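Local coordinates for dihydrodipicolinate synthase (PDB 3DZ1), which probably acts as a 4-hydroxy-tetrahydrodipicolinate synthase, a TIM-barrel lyase of the DapA family that uses pyruvate on the route to lysine, at residues G82-G87 / M107-P112; P86-M91 / R125-A130; L94-M99 / D133-V138. All coordinates share one frame; numbering follows the deposited sequence.

Contact 1 (G82-G87 / M107-P112); sequences GVSAPG and MIAPPP
At the C-terminal ends of strands 78-82 and 105-108, neighbours in the eight-stranded parallel TIM barrel, the chain leaves the sheet in two loops that stay joined for two more residues. Gly82 pairs with Met107 in the parallel register, and the last sheet bond runs from Val83 N to Met107 O at 2.9 Å, almost straight (174°) and in the carbonyl plane. Met107, a selenomethionine, points its side chain to one face of the sheet. Gly82 has no side chain on that face, where a beta carbon would come about 4.0 Å from Met107 CE; Gly82 CA itself lies 4.1 Å from Met107 CB. Met107 lies near Met217, a predicted pyruvate-binding residue, which places this face beside the probable active site. Val83 uses its CG2 branch, in the crowded position between backbone N and carbonyl carbon, to meet Ile108 CG1 obliquely at 3.8 Å. A compact apolar residue suits this buried place, where Val83 also packs on Met91, Leu94 and Ala95 of helix 88-101. Ser84 then replaces a backbone acceptor: with OG turned beside its own N, the hydroxyl oxygen takes the N-H of Ala109 at 2.7 Å (149°), a bond that an apolar side chain could not accept. Beyond it a water continues the joint, donating a hydrogen bond to Ala109 O at 2.6 Å and accepting a weak one from Ala85 N at 3.3 Å.

Contact 2 (P86-M91 / R125-A130); sequences PGFAAM and RQATEA
Helix 88-101 meets helix 117-131 through its first turn, the nearest pair of alpha carbons being Phe88 and Ala130 at 5.9 Å. Gly87 is the N-cap and Phe88 the first helical residue; Gly87 O accepts a weak bond from Met91 N at 3.4 Å. Phe88 and Met91, three residues apart, both point their beta carbons toward the other helix. Phe88 carries the contact. With CG anti to its carbonyl carbon (chi1 -64°), the ring reaches the partner helix, and the backbone carbonyl of Gln126 sits over one ring face, the oxygen 4.1 Å above the plane near the centre. That oxygen has its helical bond from Ala130 N, so its polar demand is at least partly met although it faces a ring. At the far end of the ring, CZ touches Gln126 CB at 3.5 Å, and the amide plane of Gln126 stands nearly upright to the ring at 82°. Ring atom CE1 lies 3.6 Å from Ala127 CA, while Phe88 CB meets Ala130 CB at 3.8 Å. Alanines fit here because a single methyl lets a flat ring come close to the partner backbone. Deeper in, SE of Met91, a selenomethionine whose unbranched chain is flexible and whose selenium is polarisable, rests 4.2 Å from Ala127 CB. The ring also meets that of Tyr123, and Pro283 of the second subunit packs on Phe88 and Gln126, so this seam continues into the assembly. It joins consecutive outer helices of the TIM barrel, those that follow its third and fourth strands.

Contact 3 (L94-M99 / D133-V138); sequences LARLSM and DDVPWV
On the outside of the TIM barrel, helix 88-101 packs against the turn that brings the chain into strand 137-141. The first shell is a salt bridge met tip to tip. Arg96 NH1 donates to Asp134 OD1 at 3.0 Å, fairly straight at 162°, in the guanidinium plane and on the syn lone pair of the oxygen. The same nitrogen makes a weak bond to Asp134 OD2, also 3.0 Å, and Arg96 NH2 adds a weak one to OD1 at 3.4 Å. With the two planes 34° apart, NH1 spans both oxygens instead of forming a flat two-on-two pair. The carboxylate of Asp134 sits in the crowded position between N and carbonyl carbon, and from there its end comes nearer to the helix, while Arg96 bends at chi2 (-59°) and then runs on extended. Beside the bridge, Val135 CG2 approaches Arg96 NH1 obliquely, at a close 3.2 Å, and the other valine branch, CG1, meets Met99 CG at 3.9 Å. The chain of Met99, a selenomethionine, bends twice, so that its end crosses the proline ring obliquely, with CE 3.6 Å from Pro136 CD. An unbranched, flexible side chain suits this uneven surface. An alanine at Arg96 would remove the guanidinium and would probably loosen the tie between the helix and Asp134, besides taking away a neighbour of Val135.

Further out, Arg92 brings a like charge close to Arg96, which the carboxylate of Asp134 may help to offset. Val135 backs onto Val106, and Pro136 shares a backbone hydrogen bond with that same residue. Within the helix, Leu94 O accepts twice from Ser98: from its N, and from its hydroxyl OG at 2.6 Å.

In the fold
All three contacts involve helix 88-101 or the loop leading into it, each joining it to a different part of the barrel. Contact 1, at the C-terminal end of the strands, is buried and carried mainly by hydrogen bonds. Contact 2, partly buried, relies on apolar and aromatic packing between helices and borders the second subunit. Contact 3, also partly buried, mixes a salt bridge to an exposed aspartate with hydrophobic contacts, and no other chain touches it. Contacts 1 and 2 share Pro86 and Gly87, and Met91 fills in between them against Val83 and Ile108. Contacts 1 and 3 meet in the sheet, where Ile108 N probably bonds to Val138 O; contacts 2 and 3 where Thr128 touches Trp137.

Contact 1 (G82-G87 / M107-P112)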
ATOM      1  N   GLY A  82      -7.971  23.773   5.646  1.00  8.17           N
ATOM      2  CA  GLY A  82      -7.137  22.684   5.172  1.00  8.11           C
ATOM      3  C   GLY A  82      -6.670  23.066   3.782  1.00 10.54           C
ATOM      4  O   GLY A  82      -7.491  23.424   2.940  1.00 10.29           O
ATOM      5  N   VAL A  83      -5.364  23.020   3.538  1.00 10.90           N
ATOM      6  CA  VAL A  83      -4.842  23.378   2.223  1.00 10.96           C
ATOM      7  C   VAL A  83      -4.075  22.244   1.555  1.00 10.74           C
ATOM      8  O   VAL A  83      -3.437  22.452   0.529  1.00 11.94           O
ATOM      9  CB  VAL A  83      -3.924  24.625   2.288  1.00 11.49           C
ATOM     10  CG1 VAL A  83      -4.707  25.820   2.797  1.00 11.35           C
ATOM     11  CG2 VAL A  83      -2.728  24.352   3.177  1.00 10.40           C
ATOM     12  N   SER A  84      -4.137  21.049   2.136  1.00 10.05           N
ATOM     13  CA  SER A  84      -3.455  19.894   1.560  1.00 12.11           C
ATOM     14  C   SER A  84      -3.884  19.790   0.098  1.00 12.98           C
ATOM     15  O   SER A  84      -5.069  19.906  -0.216  1.00 12.87           O
ATOM     16  CB  SER A  84      -3.835  18.619   2.315  1.00 12.72           C
ATOM     17  OG  SER A  84      -3.489  18.728   3.687  1.00 15.18           O
ATOM     18  N   ALA A  85      -2.926  19.580  -0.796  1.00 14.33           N
ATOM     19  CA  ALA A  85      -3.240  19.497  -2.217  1.00 14.88           C
ATOM     20  C   ALA A  85      -2.205  18.673  -2.968  1.00 16.74           C
ATOM     21  O   ALA A  85      -1.128  18.393  -2.447  1.00 15.49           O
ATOM     22  CB  ALA A  85      -3.316  20.900  -2.805  1.00 14.87           C
ATOM     23  N   PRO A  86      -2.532  18.254  -4.204  1.00 17.80           N
ATOM     24  CA  PRO A  86      -1.609  17.456  -5.016  1.00 18.38           C
ATOM     25  C   PRO A  86      -0.382  18.254  -5.438  1.00 17.35           C
ATOM     26  O   PRO A  86       0.675  17.686  -5.708  1.00 18.34           O
ATOM     27  CB  PRO A  86      -2.470  17.051  -6.213  1.00 18.62           C
ATOM     28  CG  PRO A  86      -3.841  16.981  -5.625  1.00 19.92           C
ATOM     29  CD  PRO A  86      -3.880  18.239  -4.796  1.00 18.88           C
ATOM     30  N   GLY A  87      -0.530  19.573  -5.492  1.00 16.93           N
ATOM     31  CA  GLY A  87       0.577  20.423  -5.889  1.00 17.45           C
ATOM     32  C   GLY A  87       0.677  21.683  -5.057  1.00 18.09           C
ATOM     33  O   GLY A  87      -0.292  22.088  -4.411  1.00 16.57           O
HETATM   34  N   MSE A 107      -3.959  24.034   7.476  1.00  9.72           N
HETATM   35  CA  MSE A 107      -3.533  22.691   7.856  1.00 10.47           C
HETATM   36  C   MSE A 107      -2.916  21.985   6.658  1.00  9.79           C
HETATM   37  O   MSE A 107      -3.415  22.092   5.534  1.00  9.12           O
HETATM   38  CB  MSE A 107      -4.722  21.881   8.389  1.00 13.13           C
HETATM   39  CG  MSE A 107      -4.338  20.490   8.898  1.00 17.53           C
HETATM   40 SE   MSE A 107      -5.802  19.530   9.773  1.00 26.78          SE
HETATM   41  CE  MSE A 107      -6.828  19.045   8.210  1.00 20.23           C
ATOM     42  N   ILE A 108      -1.820  21.271   6.896  1.00  9.67           N
ATOM     43  CA  ILE A 108      -1.142  20.559   5.822  1.00  8.77           C
ATOM     44  C   ILE A 108      -0.875  19.107   6.181  1.00  9.71           C
ATOM     45  O   ILE A 108      -0.255  18.806   7.209  1.00  8.34           O
ATOM     46  CB  ILE A 108       0.215  21.220   5.464  1.00  8.48           C
ATOM     47  CG1 ILE A 108       0.017  22.710   5.181  1.00  8.96           C
ATOM     48  CG2 ILE A 108       0.808  20.549   4.225  1.00  8.08           C
ATOM     49  CD1 ILE A 108       1.324  23.466   4.965  1.00  8.44           C
ATOM     50  N   ALA A 109      -1.361  18.213   5.329  1.00 10.21           N
ATOM     51  CA  ALA A 109      -1.164  16.782   5.507  1.00 11.05           C
ATOM     52  C   ALA A 109      -0.175  16.370   4.427  1.00 12.69           C
ATOM     53  O   ALA A 109      -0.100  17.001   3.375  1.00 13.05           O
ATOM     54  CB  ALA A 109      -2.480  16.036   5.329  1.00 11.17           C
ATOM     55  N   PRO A 110       0.603  15.310   4.672  1.00 12.96           N
ATOM     56  CA  PRO A 110       1.572  14.874   3.666  1.00 13.19           C
ATOM     57  C   PRO A 110       0.937  13.987   2.601  1.00 15.10           C
ATOM     58  O   PRO A 110      -0.090  13.350   2.845  1.00 14.12           O
ATOM     59  CB  PRO A 110       2.585  14.097   4.494  1.00 13.51           C
ATOM     60  CG  PRO A 110       1.697  13.401   5.480  1.00 14.36           C
ATOM     61  CD  PRO A 110       0.731  14.511   5.904  1.00 13.10           C
ATOM     62  N   PRO A 111       1.521  13.962   1.395  1.00 15.28           N
ATOM     63  CA  PRO A 111       0.950  13.103   0.353  1.00 15.34           C
ATOM     64  C   PRO A 111       1.128  11.661   0.839  1.00 16.50           C
ATOM     65  O   PRO A 111       2.073  11.360   1.567  1.00 14.17           O
ATOM     66  CB  PRO A 111       1.803  13.430  -0.876  1.00 16.82           C
ATOM     67  CG  PRO A 111       3.094  13.943  -0.291  1.00 18.23           C
ATOM     68  CD  PRO A 111       2.609  14.791   0.855  1.00 16.53           C
ATOM     69  N   PRO A 112       0.230  10.754   0.437  1.00 17.96           N
ATOM     70  CA  PRO A 112       0.292   9.346   0.851  1.00 20.31           C
ATOM     71  C   PRO A 112       1.518   8.518   0.460  1.00 21.52           C
ATOM     72  O   PRO A 112       1.715   7.425   0.990  1.00 22.61           O
ATOM     73  CB  PRO A 112      -1.002   8.766   0.279  1.00 20.69           C
ATOM     74  CG  PRO A 112      -1.177   9.557  -0.987  1.00 20.67           C
ATOM     75  CD  PRO A 112      -0.857  10.970  -0.535  1.00 18.51           C
TER
HETATM   76  O   HOH W   1      -0.595  18.047   1.005  1.00 13.43           O

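Contact 2 (P86-M91 / R125-A130)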
ATOM      1  N   PRO A  86      -2.532  18.254  -4.204  1.00 17.80           N
ATOM      2  CA  PRO A  86      -1.609  17.456  -5.016  1.00 18.38           C
ATOM      3  C   PRO A  86      -0.382  18.254  -5.438  1.00 17.35           C
ATOM      4  O   PRO A  86       0.675  17.686  -5.708  1.00 18.34           O
ATOM      5  CB  PRO A  86      -2.470  17.051  -6.213  1.00 18.62           C
ATOM      6  CG  PRO A  86      -3.841  16.981  -5.625  1.00 19.92           C
ATOM      7  CD  PRO A  86      -3.880  18.239  -4.796  1.00 18.88           C
ATOM      8  N   GLY A  87      -0.530  19.573  -5.492  1.00 16.93           N
ATOM      9  CA  GLY A  87       0.577  20.423  -5.889  1.00 17.45           C
ATOM     10  C   GLY A  87       0.677  21.683  -5.057  1.00 18.09           C
ATOM     11  O   GLY A  87      -0.292  22.088  -4.411  1.00 16.57           O
ATOM     12  N   PHE A  88       1.848  22.312  -5.090  1.00 17.25           N
ATOM     13  CA  PHE A  88       2.100  23.523  -4.313  1.00 18.13           C
ATOM     14  C   PHE A  88       1.421  24.794  -4.805  1.00 17.55           C
ATOM     15  O   PHE A  88       1.159  25.702  -4.016  1.00 16.87           O
ATOM     16  CB  PHE A  88       3.608  23.764  -4.207  1.00 19.67           C
ATOM     17  CG  PHE A  88       4.338  22.691  -3.453  1.00 21.79           C
ATOM     18  CD1 PHE A  88       3.890  22.276  -2.202  1.00 21.04           C
ATOM     19  CD2 PHE A  88       5.480  22.100  -3.984  1.00 22.05           C
ATOM     20  CE1 PHE A  88       4.572  21.290  -1.491  1.00 21.97           C
ATOM     21  CE2 PHE A  88       6.168  21.112  -3.279  1.00 21.86           C
ATOM     22  CZ  PHE A  88       5.712  20.708  -2.032  1.00 23.25           C
ATOM     23  N   ALA A  89       1.145  24.873  -6.103  1.00 17.97           N
ATOM     24  CA  ALA A  89       0.498  26.058  -6.661  1.00 17.76           C
ATOM     25  C   ALA A  89      -0.908  26.215  -6.090  1.00 16.89           C
ATOM     26  O   ALA A  89      -1.295  27.298  -5.648  1.00 16.15           O
ATOM     27  CB  ALA A  89       0.443  25.958  -8.183  1.00 17.99           C
ATOM     28  N   ALA A  90      -1.674  25.129  -6.105  1.00 16.59           N
ATOM     29  CA  ALA A  90      -3.031  25.156  -5.580  1.00 16.76           C
ATOM     30  C   ALA A  90      -2.997  25.439  -4.081  1.00 17.59           C
ATOM     31  O   ALA A  90      -3.829  26.179  -3.557  1.00 16.88           O
ATOM     32  CB  ALA A  90      -3.719  23.829  -5.846  1.00 17.27           C
HETATM   33  N   MSE A  91      -2.023  24.849  -3.394  1.00 16.19           N
HETATM   34  CA  MSE A  91      -1.883  25.041  -1.960  1.00 15.47           C
HETATM   35  C   MSE A  91      -1.608  26.505  -1.636  1.00 14.89           C
HETATM   36  O   MSE A  91      -2.212  27.071  -0.724  1.00 13.06           O
HETATM   37  CB  MSE A  91      -0.746  24.172  -1.418  1.00 17.37           C
HETATM   38  CG  MSE A  91      -0.550  24.286   0.088  1.00 19.12           C
HETATM   39 SE   MSE A  91       0.960  23.248   0.726  1.00 23.93          SE
HETATM   40  CE  MSE A  91       0.288  21.493   0.267  1.00 20.27           C
ATOM     41  N   ARG A 125       9.281  21.284   4.093  1.00 13.51           N
ATOM     42  CA  ARG A 125      10.098  22.474   3.880  1.00 14.70           C
ATOM     43  C   ARG A 125       9.646  23.085   2.551  1.00 14.19           C
ATOM     44  O   ARG A 125       9.616  24.303   2.390  1.00 14.38           O
ATOM     45  CB  ARG A 125      11.589  22.124   3.814  1.00 16.77           C
ATOM     46  CG  ARG A 125      12.177  21.648   5.135  1.00 21.96           C
ATOM     47  CD  ARG A 125      13.688  21.855   5.182  1.00 26.43           C
ATOM     48  NE  ARG A 125      14.389  21.185   4.088  1.00 30.80           N
ATOM     49  CZ  ARG A 125      14.697  19.891   4.067  1.00 32.90           C
ATOM     50  NH1 ARG A 125      14.376  19.104   5.088  1.00 33.77           N
ATOM     51  NH2 ARG A 125      15.329  19.381   3.018  1.00 34.02           N
ATOM     52  N   GLN A 126       9.288  22.232   1.596  1.00 14.41           N
ATOM     53  CA  GLN A 126       8.827  22.719   0.299  1.00 13.74           C
ATOM     54  C   GLN A 126       7.426  23.298   0.457  1.00 13.58           C
ATOM     55  O   GLN A 126       7.074  24.288  -0.188  1.00 13.25           O
ATOM     56  CB  GLN A 126       8.795  21.588  -0.729  1.00 15.69           C
ATOM     57  CG  GLN A 126      10.126  20.900  -0.945  1.00 18.12           C
ATOM     58  CD  GLN A 126      10.023  19.759  -1.931  1.00 19.42           C
ATOM     59  OE1 GLN A 126       9.074  18.976  -1.890  1.00 21.63           O
ATOM     60  NE2 GLN A 126      11.006  19.647  -2.815  1.00 18.64           N
ATOM     61  N   ALA A 127       6.635  22.669   1.322  1.00 13.21           N
ATOM     62  CA  ALA A 127       5.266  23.104   1.579  1.00 12.81           C
ATOM     63  C   ALA A 127       5.235  24.495   2.207  1.00 12.73           C
ATOM     64  O   ALA A 127       4.451  25.346   1.790  1.00 13.38           O
ATOM     65  CB  ALA A 127       4.559  22.096   2.486  1.00 12.56           C
ATOM     66  N   THR A 128       6.087  24.731   3.203  1.00 11.84           N
ATOM     67  CA  THR A 128       6.127  26.040   3.852  1.00 13.49           C
ATOM     68  C   THR A 128       6.689  27.106   2.915  1.00 13.67           C
ATOM     69  O   THR A 128       6.296  28.273   2.977  1.00 14.12           O
ATOM     70  CB  THR A 128       6.966  26.021   5.155  1.00 12.91           C
ATOM     71  OG1 THR A 128       8.276  25.509   4.883  1.00 14.32           O
ATOM     72  CG2 THR A 128       6.290  25.165   6.215  1.00 11.13           C
ATOM     73  N   GLU A 129       7.611  26.708   2.047  1.00 15.25           N
ATOM     74  CA  GLU A 129       8.188  27.649   1.095  1.00 17.34           C
ATOM     75  C   GLU A 129       7.078  28.093   0.150  1.00 17.47           C
ATOM     76  O   GLU A 129       7.045  29.239  -0.301  1.00 17.35           O
ATOM     77  CB  GLU A 129       9.313  26.977   0.304  1.00 19.90           C
ATOM     78  CG  GLU A 129       9.865  27.822  -0.830  1.00 24.76           C
ATOM     79  CD  GLU A 129      10.947  27.104  -1.613  1.00 28.08           C
ATOM     80  OE1 GLU A 129      10.678  25.995  -2.123  1.00 29.52           O
ATOM     81  OE2 GLU A 129      12.065  27.652  -1.720  1.00 29.92           O
ATOM     82  N   ALA A 130       6.156  27.174  -0.126  1.00 16.87           N
ATOM     83  CA  ALA A 130       5.032  27.432  -1.015  1.00 19.19           C
ATOM     84  C   ALA A 130       3.996  28.407  -0.454  1.00 19.21           C
ATOM     85  O   ALA A 130       3.622  29.369  -1.125  1.00 20.57           O
ATOM     86  CB  ALA A 130       4.355  26.119  -1.375  1.00 18.08           C
TER

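Contact 3 (L94-M99 / D133-V138)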
ATOM      1  N   LEU A  94      -4.897  28.769  -2.229  1.00 13.03           N
ATOM      2  CA  LEU A  94      -5.890  28.640  -1.166  1.00 13.88           C
ATOM      3  C   LEU A  94      -5.399  29.149   0.183  1.00 12.65           C
ATOM      4  O   LEU A  94      -6.174  29.714   0.957  1.00 12.11           O
ATOM      5  CB  LEU A  94      -6.342  27.180  -1.035  1.00 14.79           C
ATOM      6  CG  LEU A  94      -7.497  26.904  -0.066  1.00 16.27           C
ATOM      7  CD1 LEU A  94      -8.704  27.760  -0.440  1.00 16.78           C
ATOM      8  CD2 LEU A  94      -7.858  25.426  -0.106  1.00 16.16           C
ATOM      9  N   ALA A  95      -4.117  28.952   0.469  1.00 12.59           N
ATOM     10  CA  ALA A  95      -3.560  29.403   1.743  1.00 12.75           C
ATOM     11  C   ALA A  95      -3.566  30.927   1.853  1.00 14.89           C
ATOM     12  O   ALA A  95      -4.050  31.483   2.838  1.00 14.31           O
ATOM     13  CB  ALA A  95      -2.147  28.873   1.910  1.00 13.36           C
ATOM     14  N   ARG A  96      -3.031  31.599   0.837  1.00 15.90           N
ATOM     15  CA  ARG A  96      -2.971  33.059   0.834  1.00 17.14           C
ATOM     16  C   ARG A  96      -4.363  33.679   0.823  1.00 16.25           C
ATOM     17  O   ARG A  96      -4.614  34.680   1.497  1.00 16.11           O
ATOM     18  CB  ARG A  96      -2.183  33.557  -0.378  1.00 20.99           C
ATOM     19  CG  ARG A  96      -0.709  33.186  -0.369  1.00 25.28           C
ATOM     20  CD  ARG A  96      -0.002  33.740   0.854  1.00 29.93           C
ATOM     21  NE  ARG A  96       1.450  33.742   0.686  1.00 33.88           N
ATOM     22  CZ  ARG A  96       2.317  33.973   1.668  1.00 34.14           C
ATOM     23  NH1 ARG A  96       1.888  34.218   2.898  1.00 33.47           N
ATOM     24  NH2 ARG A  96       3.621  33.962   1.417  1.00 35.77           N
ATOM     25  N   LEU A  97      -5.264  33.079   0.054  1.00 16.17           N
ATOM     26  CA  LEU A  97      -6.637  33.563  -0.039  1.00 16.86           C
ATOM     27  C   LEU A  97      -7.308  33.480   1.325  1.00 16.48           C
ATOM     28  O   LEU A  97      -7.982  34.422   1.767  1.00 15.35           O
ATOM     29  CB  LEU A  97      -7.421  32.718  -1.045  1.00 18.15           C
ATOM     30  CG  LEU A  97      -8.894  33.084  -1.253  1.00 21.19           C
ATOM     31  CD1 LEU A  97      -9.295  32.744  -2.672  1.00 23.87           C
ATOM     32  CD2 LEU A  97      -9.772  32.358  -0.245  1.00 23.09           C
ATOM     33  N   SER A  98      -7.117  32.344   1.984  1.00 13.98           N
ATOM     34  CA  SER A  98      -7.699  32.112   3.298  1.00 14.02           C
ATOM     35  C   SER A  98      -7.157  33.098   4.322  1.00 12.96           C
ATOM     36  O   SER A  98      -7.912  33.644   5.125  1.00 13.96           O
ATOM     37  CB  SER A  98      -7.415  30.681   3.751  1.00 12.74           C
ATOM     38  OG  SER A  98      -7.976  29.748   2.846  1.00 13.02           O
HETATM   39  N   MSE A  99      -5.848  33.327   4.296  1.00 13.08           N
HETATM   40  CA  MSE A  99      -5.244  34.260   5.231  1.00 15.51           C
HETATM   41  C   MSE A  99      -5.726  35.690   4.975  1.00 15.86           C
HETATM   42  O   MSE A  99      -6.032  36.422   5.922  1.00 14.44           O
HETATM   43  CB  MSE A  99      -3.715  34.186   5.155  1.00 16.52           C
HETATM   44  CG  MSE A  99      -3.130  32.839   5.585  1.00 18.84           C
HETATM   45 SE   MSE A  99      -3.724  32.211   7.338  1.00 23.89          SE
HETATM   46  CE  MSE A  99      -2.848  33.530   8.453  1.00 21.39           C
ATOM     47  N   ASP A 133       6.541  31.498   4.801  1.00 22.49           N
ATOM     48  CA  ASP A 133       6.934  31.246   6.189  1.00 26.59           C
ATOM     49  C   ASP A 133       6.169  32.087   7.207  1.00 26.72           C
ATOM     50  O   ASP A 133       6.312  31.899   8.415  1.00 28.58           O
ATOM     51  CB  ASP A 133       8.435  31.484   6.366  1.00 30.31           C
ATOM     52  CG  ASP A 133       9.274  30.595   5.474  1.00 33.79           C
ATOM     53  OD1 ASP A 133       9.031  29.371   5.452  1.00 35.36           O
ATOM     54  OD2 ASP A 133      10.182  31.121   4.798  1.00 38.81           O
ATOM     55  N   ASP A 134       5.352  33.012   6.718  1.00 26.95           N
ATOM     56  CA  ASP A 134       4.577  33.885   7.587  1.00 25.94           C
ATOM     57  C   ASP A 134       3.207  33.304   7.927  1.00 23.26           C
ATOM     58  O   ASP A 134       2.487  33.840   8.768  1.00 24.81           O
ATOM     59  CB  ASP A 134       4.397  35.251   6.916  1.00 29.53           C
ATOM     60  CG  ASP A 134       3.710  35.152   5.563  1.00 31.99           C
ATOM     61  OD1 ASP A 134       4.236  34.450   4.674  1.00 34.38           O
ATOM     62  OD2 ASP A 134       2.644  35.779   5.387  1.00 33.82           O
ATOM     63  N   VAL A 135       2.852  32.206   7.272  1.00 18.70           N
ATOM     64  CA  VAL A 135       1.558  31.577   7.490  1.00 14.71           C
ATOM     65  C   VAL A 135       1.577  30.502   8.577  1.00 12.97           C
ATOM     66  O   VAL A 135       2.266  29.488   8.449  1.00  9.64           O
ATOM     67  CB  VAL A 135       1.038  30.948   6.176  1.00 15.62           C
ATOM     68  CG1 VAL A 135      -0.327  30.306   6.398  1.00 13.28           C
ATOM     69  CG2 VAL A 135       0.956  32.018   5.092  1.00 16.63           C
ATOM     70  N   PRO A 136       0.824  30.719   9.671  1.00 10.77           N
ATOM     71  CA  PRO A 136       0.772  29.742  10.763  1.00 10.06           C
ATOM     72  C   PRO A 136       0.138  28.476  10.208  1.00  9.46           C
ATOM     73  O   PRO A 136      -0.859  28.551   9.489  1.00  6.79           O
ATOM     74  CB  PRO A 136      -0.137  30.417  11.793  1.00 10.64           C
ATOM     75  CG  PRO A 136       0.012  31.878  11.500  1.00 10.59           C
ATOM     76  CD  PRO A 136       0.011  31.903   9.992  1.00 12.17           C
ATOM     77  N   TRP A 137       0.697  27.312  10.516  1.00  8.99           N
ATOM     78  CA  TRP A 137       0.094  26.099   9.993  1.00  8.23           C
ATOM     79  C   TRP A 137       0.043  24.942  10.971  1.00  8.33           C
ATOM     80  O   TRP A 137       0.722  24.938  12.003  1.00  8.78           O
ATOM     81  CB  TRP A 137       0.775  25.666   8.689  1.00 10.74           C
ATOM     82  CG  TRP A 137       2.225  25.310   8.808  1.00 14.10           C
ATOM     83  CD1 TRP A 137       3.277  26.168   8.970  1.00 14.37           C
ATOM     84  CD2 TRP A 137       2.785  23.995   8.743  1.00 14.38           C
ATOM     85  NE1 TRP A 137       4.459  25.465   9.006  1.00 13.71           N
ATOM     86  CE2 TRP A 137       4.185  24.129   8.869  1.00 15.64           C
ATOM     87  CE3 TRP A 137       2.238  22.713   8.588  1.00 14.88           C
ATOM     88  CZ2 TRP A 137       5.047  23.028   8.845  1.00 16.32           C
ATOM     89  CZ3 TRP A 137       3.096  21.618   8.564  1.00 15.07           C
ATOM     90  CH2 TRP A 137       4.487  21.784   8.692  1.00 17.30           C
ATOM     91  N   VAL A 138      -0.788  23.968  10.623  1.00  7.44           N
ATOM     92  CA  VAL A 138      -1.018  22.779  11.429  1.00  7.79           C
ATOM     93  C   VAL A 138      -0.552  21.521  10.709  1.00  6.98           C
ATOM     94  O   VAL A 138      -0.928  21.278   9.561  1.00  9.07           O
ATOM     95  CB  VAL A 138      -2.523  22.631  11.735  1.00  8.74           C
ATOM     96  CG1 VAL A 138      -2.769  21.412  12.612  1.00  8.27           C
ATOM     97  CG2 VAL A 138      -3.041  23.901  12.386  1.00  6.69           C
TER